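PDB 4B2N: 70 kDa protein from Xanthomonas sp., which oxidatively cleaves rubber (poly-cis-1,4-isoprene) as a processive dihaem c-type oxygenase. Local coordinates for residues Q136-F148 with N213-M225. Residues are numbered along the deposited sequence; the frame is centred on the assembly and turned at random.
Sequences QVSKRYGLYPAPF and NSANDAGLLASDM
Asp224 takes up the ends of two consecutive side chains, Arg140 and Tyr141. Arg140 meets the carboxylate side-on and nearly coplanar: NE donates to Asp224 OD2 at 2.6 Å and NH2 to Asp224 OD1 at 3.0 Å, both on syn lone pairs. The anti lone pair of Asp224 OD2 receives Tyr141 OH, also at 2.6 Å. Arg227 forms a second salt bridge to Asp224 OD1, so the acid is probably ionised. The Tyr141 ring is packed on both faces. Leu221 CD1 sits 3.8 Å above its centroid, a CH-pi contact, and Arg140 CG lies toward the rim of the other face. With CG anti to the backbone N (chi1 -175°), the extended Arg140 chain runs past Leu220 CD2.

Tyr141 ends helix 133-141, and Gly142 turns the chain with positive phi in a Schellman motif. Asp217 is the N-cap of helix 218-226; its OD1 accepts from Leu220 N and also pairs with Arg626. The two helix ends are joined directly, Asp217 N donating to Tyr141 O at 2.9 Å. Gly142 CA approaches Ala215 O to 3.3 Å in a CA-H...O contact, which the lack of a side chain allows.

Asn213 ND2 donates to Gly142 O and to Ala193 O, beside haem-linked Cys194. Its OD1 closes an Asx turn with Ala215 N and accepts Tyr144 OH from the opposite face of the amide. The packing is looser round the Tyr144 ring, where Ala215 CB comes within 3.5 Å of Tyr144 OH but stays 4.5 Å from Tyr144 CZ. A water donates to Tyr144 OH and bonds only weakly to Ser214 OG, whose stronger partner is Arg539.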
loop_
_atom_site.group_PDB
_atom_site.type_symbol
_atom_site.label_atom_id
_atom_site.label_comp_id
_atom_site.label_asym_id
_atom_site.label_seq_id
_atom_site.Cartn_x
_atom_site.Cartn_y
_atom_site.Cartn_z
ATOM N N GLN A 136 -21.659 6.320 -11.177
ATOM C CA GLN A 136 -22.049 5.955 -9.828
ATOM C C GLN A 136 -21.188 4.841 -9.221
ATOM O O GLN A 136 -20.920 4.855 -8.007
ATOM C CB GLN A 136 -23.556 5.553 -9.779
ATOM C CG GLN A 136 -24.423 6.817 -9.960
ATOM C CD GLN A 136 -25.852 6.599 -9.484
ATOM O OE1 GLN A 136 -26.836 6.760 -10.244
ATOM N NE2 GLN A 136 -25.972 6.289 -8.218
ATOM N N VAL A 137 -20.745 3.899 -10.076
ATOM C CA VAL A 137 -19.830 2.885 -9.570
ATOM C C VAL A 137 -18.588 3.536 -8.973
ATOM O O VAL A 137 -18.208 3.180 -7.859
ATOM C CB VAL A 137 -19.428 1.833 -10.599
ATOM C CG1 VAL A 137 -18.360 0.872 -10.041
ATOM C CG2 VAL A 137 -20.670 1.088 -11.049
ATOM N N SER A 138 -17.972 4.439 -9.723
ATOM C CA SER A 138 -16.749 5.179 -9.297
ATOM C C SER A 138 -17.038 5.930 -8.042
ATOM O O SER A 138 -16.246 5.899 -7.112
ATOM C CB SER A 138 -16.317 6.178 -10.393
ATOM O OG SER A 138 -15.439 5.452 -11.292
ATOM N N LYS A 139 -18.150 6.653 -8.033
ATOM C CA LYS A 139 -18.471 7.472 -6.863
ATOM C C LYS A 139 -18.659 6.622 -5.593
ATOM O O LYS A 139 -18.053 6.889 -4.570
ATOM C CB LYS A 139 -19.746 8.286 -7.109
ATOM C CG LYS A 139 -19.547 9.549 -7.933
ATOM C CD LYS A 139 -20.947 10.033 -8.350
ATOM C CE LYS A 139 -20.892 11.310 -9.086
ATOM N NZ LYS A 139 -22.325 11.738 -9.118
ATOM N N ARG A 140 -19.485 5.565 -5.703
ATOM C CA ARG A 140 -19.847 4.736 -4.548
ATOM C C ARG A 140 -18.618 4.061 -3.967
ATOM O O ARG A 140 -18.418 4.005 -2.743
ATOM C CB ARG A 140 -20.841 3.635 -4.972
ATOM C CG ARG A 140 -21.352 2.811 -3.773
ATOM C CD ARG A 140 -22.415 1.893 -4.315
ATOM N NE ARG A 140 -22.879 0.954 -3.316
ATOM C CZ ARG A 140 -23.919 1.193 -2.515
ATOM N NH1 ARG A 140 -24.549 2.379 -2.614
ATOM N NH2 ARG A 140 -24.313 0.270 -1.632
ATOM N N TYR A 141 -17.748 3.575 -4.834
ATOM C CA TYR A 141 -16.708 2.698 -4.322
ATOM C C TYR A 141 -15.393 3.447 -4.125
ATOM O O TYR A 141 -14.413 2.836 -3.669
ATOM C CB TYR A 141 -16.515 1.497 -5.245
ATOM C CG TYR A 141 -17.741 0.614 -5.300
ATOM C CD1 TYR A 141 -18.327 0.102 -4.108
ATOM C CD2 TYR A 141 -18.329 0.298 -6.515
ATOM C CE1 TYR A 141 -19.512 -0.661 -4.173
ATOM C CE2 TYR A 141 -19.470 -0.482 -6.570
ATOM C CZ TYR A 141 -20.030 -0.990 -5.428
ATOM O OH TYR A 141 -21.194 -1.738 -5.587
ATOM N N GLY A 142 -15.369 4.724 -4.471
ATOM C CA GLY A 142 -14.171 5.544 -4.378
ATOM C C GLY A 142 -13.107 5.153 -5.384
ATOM O O GLY A 142 -11.906 5.176 -5.072
ATOM N N LEU A 143 -13.539 4.912 -6.607
ATOM C CA LEU A 143 -12.653 4.550 -7.742
ATOM C C LEU A 143 -12.715 5.686 -8.801
ATOM O O LEU A 143 -13.217 6.807 -8.482
ATOM C CB LEU A 143 -13.121 3.190 -8.343
ATOM C CG LEU A 143 -13.147 2.089 -7.283
ATOM C CD1 LEU A 143 -13.666 0.795 -7.898
ATOM C CD2 LEU A 143 -11.744 1.889 -6.658
ATOM N N TYR A 144 -12.188 5.466 -10.005
ATOM C CA TYR A 144 -12.037 6.560 -11.010
ATOM C C TYR A 144 -12.285 5.971 -12.393
ATOM O O TYR A 144 -12.045 4.783 -12.595
ATOM C CB TYR A 144 -10.621 7.128 -10.962
ATOM C CG TYR A 144 -10.258 7.522 -9.554
ATOM C CD1 TYR A 144 -9.782 6.551 -8.665
ATOM C CD2 TYR A 144 -10.504 8.827 -9.082
ATOM C CE1 TYR A 144 -9.480 6.859 -7.351
ATOM C CE2 TYR A 144 -10.184 9.186 -7.771
ATOM C CZ TYR A 144 -9.740 8.158 -6.886
ATOM O OH TYR A 144 -9.446 8.446 -5.583
ATOM N N PRO A 145 -12.674 6.813 -13.373
ATOM C CA PRO A 145 -12.613 6.429 -14.786
ATOM C C PRO A 145 -11.194 6.063 -15.124
ATOM O O PRO A 145 -10.213 6.743 -14.747
ATOM C CB PRO A 145 -13.134 7.661 -15.571
ATOM C CG PRO A 145 -13.281 8.760 -14.572
ATOM C CD PRO A 145 -13.141 8.208 -13.148
ATOM N N ALA A 146 -11.075 4.892 -15.701
ATOM C CA ALA A 146 -9.748 4.353 -15.984
ATOM C C ALA A 146 -9.128 5.079 -17.167
ATOM O O ALA A 146 -9.823 5.481 -18.057
ATOM C CB ALA A 146 -9.875 2.834 -16.316
ATOM N N PRO A 147 -7.790 5.211 -17.180
ATOM C CA PRO A 147 -7.105 5.769 -18.325
ATOM C C PRO A 147 -6.772 4.699 -19.391
ATOM O O PRO A 147 -6.052 4.995 -20.313
ATOM C CB PRO A 147 -5.790 6.297 -17.709
ATOM C CG PRO A 147 -5.549 5.343 -16.598
ATOM C CD PRO A 147 -6.861 4.740 -16.163
ATOM N N PHE A 148 -7.295 3.484 -19.266
ATOM C CA PHE A 148 -7.128 2.503 -20.286
ATOM C C PHE A 148 -8.495 1.827 -20.485
ATOM O O PHE A 148 -9.414 2.010 -19.662
ATOM C CB PHE A 148 -6.083 1.447 -19.943
ATOM C CG PHE A 148 -6.221 0.884 -18.555
ATOM C CD1 PHE A 148 -5.514 1.487 -17.471
ATOM C CD2 PHE A 148 -6.977 -0.260 -18.330
ATOM C CE1 PHE A 148 -5.636 0.952 -16.158
ATOM C CE2 PHE A 148 -7.102 -0.798 -17.011
ATOM C CZ PHE A 148 -6.461 -0.163 -15.954
ATOM N N ASN A 213 -4.670 5.464 -3.445
ATOM C CA ASN A 213 -6.045 5.873 -3.389
ATOM C C ASN A 213 -6.448 6.388 -1.974
ATOM O O ASN A 213 -6.214 5.692 -0.953
ATOM C CB ASN A 213 -6.966 4.715 -3.799
ATOM C CG ASN A 213 -8.333 5.221 -4.259
ATOM O OD1 ASN A 213 -8.698 6.406 -4.014
ATOM N ND2 ASN A 213 -9.088 4.386 -4.987
ATOM N N SER A 214 -6.979 7.613 -1.928
ATOM C CA SER A 214 -7.448 8.220 -0.704
ATOM C C SER A 214 -8.920 7.990 -0.543
ATOM O O SER A 214 -9.481 8.459 0.423
ATOM C CB SER A 214 -7.238 9.757 -0.724
ATOM O OG SER A 214 -7.849 10.304 -1.871
ATOM N N ALA A 215 -9.570 7.334 -1.491
ATOM C CA ALA A 215 -11.016 7.429 -1.561
ATOM C C ALA A 215 -11.718 6.106 -1.596
ATOM O O ALA A 215 -12.943 6.057 -1.407
ATOM C CB ALA A 215 -11.481 8.308 -2.740
ATOM N N ASN A 216 -10.979 5.026 -1.796
ATOM C CA ASN A 216 -11.660 3.745 -2.004
ATOM C C ASN A 216 -12.320 3.211 -0.746
ATOM O O ASN A 216 -11.759 3.257 0.337
ATOM C CB ASN A 216 -10.766 2.661 -2.583
ATOM C CG ASN A 216 -9.622 2.268 -1.647
ATOM O OD1 ASN A 216 -8.894 3.130 -1.144
ATOM N ND2 ASN A 216 -9.454 0.958 -1.424
ATOM N N ASP A 217 -13.530 2.701 -0.906
ATOM C CA ASP A 217 -14.184 2.047 0.190
ATOM C C ASP A 217 -14.205 0.544 -0.057
ATOM O O ASP A 217 -15.100 0.025 -0.701
ATOM C CB ASP A 217 -15.647 2.526 0.383
ATOM C CG ASP A 217 -16.267 1.981 1.679
ATOM O OD1 ASP A 217 -15.957 0.802 2.056
ATOM O OD2 ASP A 217 -17.165 2.691 2.251
ATOM N N ALA A 218 -13.237 -0.177 0.506
ATOM C CA ALA A 218 -13.117 -1.618 0.216
ATOM C C ALA A 218 -14.221 -2.407 0.843
ATOM O O ALA A 218 -14.694 -3.390 0.249
ATOM C CB ALA A 218 -11.775 -2.159 0.658
ATOM N N GLY A 219 -14.649 -2.016 2.039
ATOM C CA GLY A 219 -15.749 -2.728 2.692
ATOM C C GLY A 219 -17.057 -2.657 1.917
ATOM O O GLY A 219 -17.853 -3.656 1.865
ATOM N N LEU A 220 -17.332 -1.488 1.328
ATOM C CA LEU A 220 -18.627 -1.320 0.688
ATOM C C LEU A 220 -18.657 -2.164 -0.588
ATOM O O LEU A 220 -19.667 -2.792 -0.926
ATOM C CB LEU A 220 -18.831 0.151 0.394
ATOM C CG LEU A 220 -20.163 0.533 -0.212
ATOM C CD1 LEU A 220 -21.342 0.055 0.643
ATOM C CD2 LEU A 220 -20.237 2.084 -0.336
ATOM N N LEU A 221 -17.517 -2.242 -1.282
ATOM C CA LEU A 221 -17.506 -3.113 -2.502
ATOM C C LEU A 221 -17.729 -4.563 -2.127
ATOM O O LEU A 221 -18.533 -5.272 -2.759
ATOM C CB LEU A 221 -16.132 -2.964 -3.140
ATOM C CG LEU A 221 -15.836 -3.759 -4.404
ATOM C CD1 LEU A 221 -16.656 -3.214 -5.541
ATOM C CD2 LEU A 221 -14.309 -3.667 -4.649
ATOM N N ALA A 222 -17.029 -5.010 -1.080
ATOM C CA ALA A 222 -17.131 -6.403 -0.573
ATOM C C ALA A 222 -18.584 -6.688 -0.137
ATOM O O ALA A 222 -19.199 -7.709 -0.520
ATOM C CB ALA A 222 -16.138 -6.623 0.629
ATOM N N SER A 223 -19.157 -5.736 0.610
ATOM C CA SER A 223 -20.544 -5.892 1.090
ATOM C C SER A 223 -21.527 -6.004 -0.059
ATOM O O SER A 223 -22.348 -6.996 -0.110
ATOM C CB SER A 223 -20.905 -4.703 1.990
ATOM O OG SER A 223 -22.223 -4.886 2.424
ATOM N N ASP A 224 -21.451 -5.060 -1.007
ATOM C CA ASP A 224 -22.320 -5.150 -2.183
ATOM C C ASP A 224 -22.119 -6.473 -2.911
ATOM O O ASP A 224 -23.098 -7.147 -3.285
ATOM C CB ASP A 224 -22.168 -3.987 -3.175
ATOM C CG ASP A 224 -22.614 -2.641 -2.586
ATOM O OD1 ASP A 224 -23.272 -2.588 -1.512
ATOM O OD2 ASP A 224 -22.322 -1.631 -3.243
ATOM N N MET A 225 -20.861 -6.806 -3.196
ATOM C CA MET A 225 -20.577 -7.974 -4.064
ATOM C C MET A 225 -21.073 -9.269 -3.416
ATOM O O MET A 225 -21.552 -10.212 -4.117
ATOM C CB MET A 225 -19.050 -8.057 -4.284
ATOM C CG MET A 225 -18.503 -6.920 -5.097
ATOM S SD MET A 225 -19.070 -7.139 -6.742
ATOM C CE MET A 225 -17.684 -6.424 -7.612
HETATM O O HOH W 1 -13.772 0.057 -3.345
HETATM O O HOH W 2 -9.748 11.049 -4.685
#